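Local atomic coordinates of Lmo2470 protein (PDB entry 5HL3), a protein that is a calcium-binding, leucine-rich-repeat internalin that interacts with the host protein afadin and facilitates crossing of the basement membrane by Listeria. Residues A[267-272]-A[354-359]. Residues are numbered along the deposited sequence; the frame is centred on the assembly and turned at random.
With CA (calcium ion), chain H.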
# COMPACT_ATOMS: atom_id res chain seq x y z
N GLY A 267 -14.58 5.45 -16.23
CA GLY A 267 -14.82 6.85 -16.02
C GLY A 267 -16.20 7.26 -16.44
O GLY A 267 -16.93 6.49 -17.06
N GLU A 268 -16.52 8.49 -16.09
CA GLU A 268 -17.81 9.11 -16.41
C GLU A 268 -17.53 10.36 -17.22
O GLU A 268 -16.65 11.17 -16.87
CB GLU A 268 -18.56 9.51 -15.13
CG GLU A 268 -18.83 8.38 -14.14
CD GLU A 268 -19.83 7.31 -14.58
OE1 GLU A 268 -20.93 7.62 -15.10
OE2 GLU A 268 -19.55 6.13 -14.31
N LEU A 269 -18.26 10.50 -18.33
CA LEU A 269 -18.14 11.68 -19.19
C LEU A 269 -19.35 12.61 -18.99
O LEU A 269 -20.33 12.23 -18.33
CB LEU A 269 -17.95 11.26 -20.66
CG LEU A 269 -16.91 10.18 -20.89
CD1 LEU A 269 -16.79 9.85 -22.35
CD2 LEU A 269 -15.57 10.63 -20.31
N PRO A 270 -19.30 13.83 -19.54
CA PRO A 270 -20.41 14.75 -19.28
C PRO A 270 -21.76 14.33 -19.88
O PRO A 270 -21.82 13.67 -20.93
CB PRO A 270 -19.91 16.06 -19.94
CG PRO A 270 -18.42 15.94 -19.90
CD PRO A 270 -18.19 14.50 -20.24
N ASP A 271 -22.83 14.71 -19.20
CA ASP A 271 -24.18 14.53 -19.75
C ASP A 271 -24.28 15.29 -21.08
O ASP A 271 -23.71 16.37 -21.22
CB ASP A 271 -25.26 15.12 -18.81
CG ASP A 271 -25.32 14.46 -17.44
OD1 ASP A 271 -24.91 13.30 -17.28
OD2 ASP A 271 -25.78 15.16 -16.51
N GLN A 272 -25.03 14.75 -22.01
CA GLN A 272 -25.35 15.46 -23.24
C GLN A 272 -26.84 15.42 -23.54
O GLN A 272 -27.52 14.47 -23.19
CB GLN A 272 -24.60 14.88 -24.42
CG GLN A 272 -23.11 15.07 -24.35
CD GLN A 272 -22.44 14.78 -25.69
OE1 GLN A 272 -22.93 15.22 -26.74
NE2 GLN A 272 -21.34 14.04 -25.66
N TYR A 354 -15.91 3.88 -20.52
CA TYR A 354 -16.39 5.22 -20.14
C TYR A 354 -17.87 5.34 -20.42
O TYR A 354 -18.30 5.11 -21.54
CB TYR A 354 -15.57 6.30 -20.87
CG TYR A 354 -14.14 6.28 -20.38
CD1 TYR A 354 -13.21 5.38 -20.89
CD2 TYR A 354 -13.78 7.05 -19.29
CE1 TYR A 354 -11.94 5.31 -20.35
CE2 TYR A 354 -12.50 7.00 -18.77
CZ TYR A 354 -11.60 6.11 -19.28
OH TYR A 354 -10.32 5.99 -18.73
N ASP A 355 -18.60 5.82 -19.43
CA ASP A 355 -20.05 5.90 -19.48
C ASP A 355 -20.53 7.34 -19.46
O ASP A 355 -19.89 8.19 -18.84
CB ASP A 355 -20.64 5.26 -18.22
CG ASP A 355 -20.26 3.83 -18.04
OD1 ASP A 355 -19.70 3.19 -18.95
OD2 ASP A 355 -20.55 3.35 -16.94
N TRP A 356 -21.70 7.61 -20.04
CA TRP A 356 -22.33 8.93 -19.90
C TRP A 356 -23.79 8.81 -20.22
O TRP A 356 -24.23 7.85 -20.85
CB TRP A 356 -21.63 10.02 -20.74
CG TRP A 356 -21.86 9.96 -22.23
CD1 TRP A 356 -22.67 10.78 -22.96
CD2 TRP A 356 -21.21 9.09 -23.19
NE1 TRP A 356 -22.60 10.46 -24.29
CE2 TRP A 356 -21.72 9.43 -24.45
CE3 TRP A 356 -20.29 8.05 -23.10
CZ2 TRP A 356 -21.33 8.78 -25.61
CZ3 TRP A 356 -19.90 7.41 -24.27
CH2 TRP A 356 -20.44 7.77 -25.50
N ASN A 357 -24.54 9.80 -19.76
CA ASN A 357 -25.99 9.85 -19.99
C ASN A 357 -26.34 10.81 -21.10
O ASN A 357 -25.79 11.90 -21.19
CB ASN A 357 -26.72 10.27 -18.70
CG ASN A 357 -26.65 9.22 -17.61
OD1 ASN A 357 -26.44 8.04 -17.88
ND2 ASN A 357 -26.78 9.66 -16.35
N VAL A 358 -27.28 10.39 -21.94
CA VAL A 358 -27.72 11.19 -23.07
C VAL A 358 -29.24 11.34 -23.02
O VAL A 358 -29.97 10.35 -22.83
CB VAL A 358 -27.34 10.54 -24.43
CG1 VAL A 358 -27.82 11.35 -25.61
CG2 VAL A 358 -25.84 10.34 -24.50
N THR A 359 -29.70 12.59 -23.16
CA THR A 359 -31.11 12.90 -23.32
C THR A 359 -31.31 13.17 -24.82
O THR A 359 -30.66 14.03 -25.40
CB THR A 359 -31.52 14.15 -22.50
OG1 THR A 359 -31.22 13.96 -21.11
CG2 THR A 359 -33.04 14.46 -22.69
CA CA H . -18.99 0.98 -18.67
O HOH W 1 -21.49 4.60 -14.44
O HOH W 2 -23.02 11.57 -18.01
O HOH W 3 -28.64 14.41 -20.51
O HOH W 4 -19.93 0.70 -16.47
O HOH W 5 -17.27 1.93 -17.15
O HOH W 6 -18.52 -1.26 -18.45
O HOH W 7 -21.27 0.20 -18.99
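Gly267 O accepts the amide of Asp355, and Asp355 O in turn takes Leu269 N at 2.9 Å: two rungs of a parallel ladder that is interrupted and then resumes. Beyond Leu269 the edge strand bulges outward around Pro270, the register slips by one residue, and pairing restarts with Gln272 N to Asn357 O and Thr359 N to Gln272 O (2.9 Å). A water links the strands where direct pairing lapses, accepting from Asn357 N at 2.9 Å while donating to Leu269 O and Asp271 OD1, and thus satisfies the amide that the bulge leaves without a direct partner across the strands.

Apolar contacts gather around Leu269, which points toward the partner strand, as Trp356 does toward it. Leu269 CD1 touches both Tyr354 CB (4.0 Å) and Trp356 CE3. The Tyr354 ring passes obliquely close to Gly267, whose lack of a side chain lets CD2 come within 3.4 Å of its CA.

Among the acidic groups, Asp355 OD1 binds calcium at 2.3 Å, together with Asp339, Ser353 and four waters. In the Glu268 conformer described, one of two, OE2 approaches Asp355 OD2 to 4.0 Å, the carboxylate planes 87° apart; the nearby ion probably eases their repulsion.

The pair exemplifies an edge strand keeping parallel pairing across a one-residue register shift, in a DUF3244 domain whose family suggests an E-set (immunoglobulin-like) fold. Strand 265-274 edges a mixed sheet, with strand 350-360 between it and strand 334-345. Trp356 and Leu269 reach across to Ile282 of strand 280-283, the sheet's other outermost strand, where Gln272 NE2 bonds to Thr281 O.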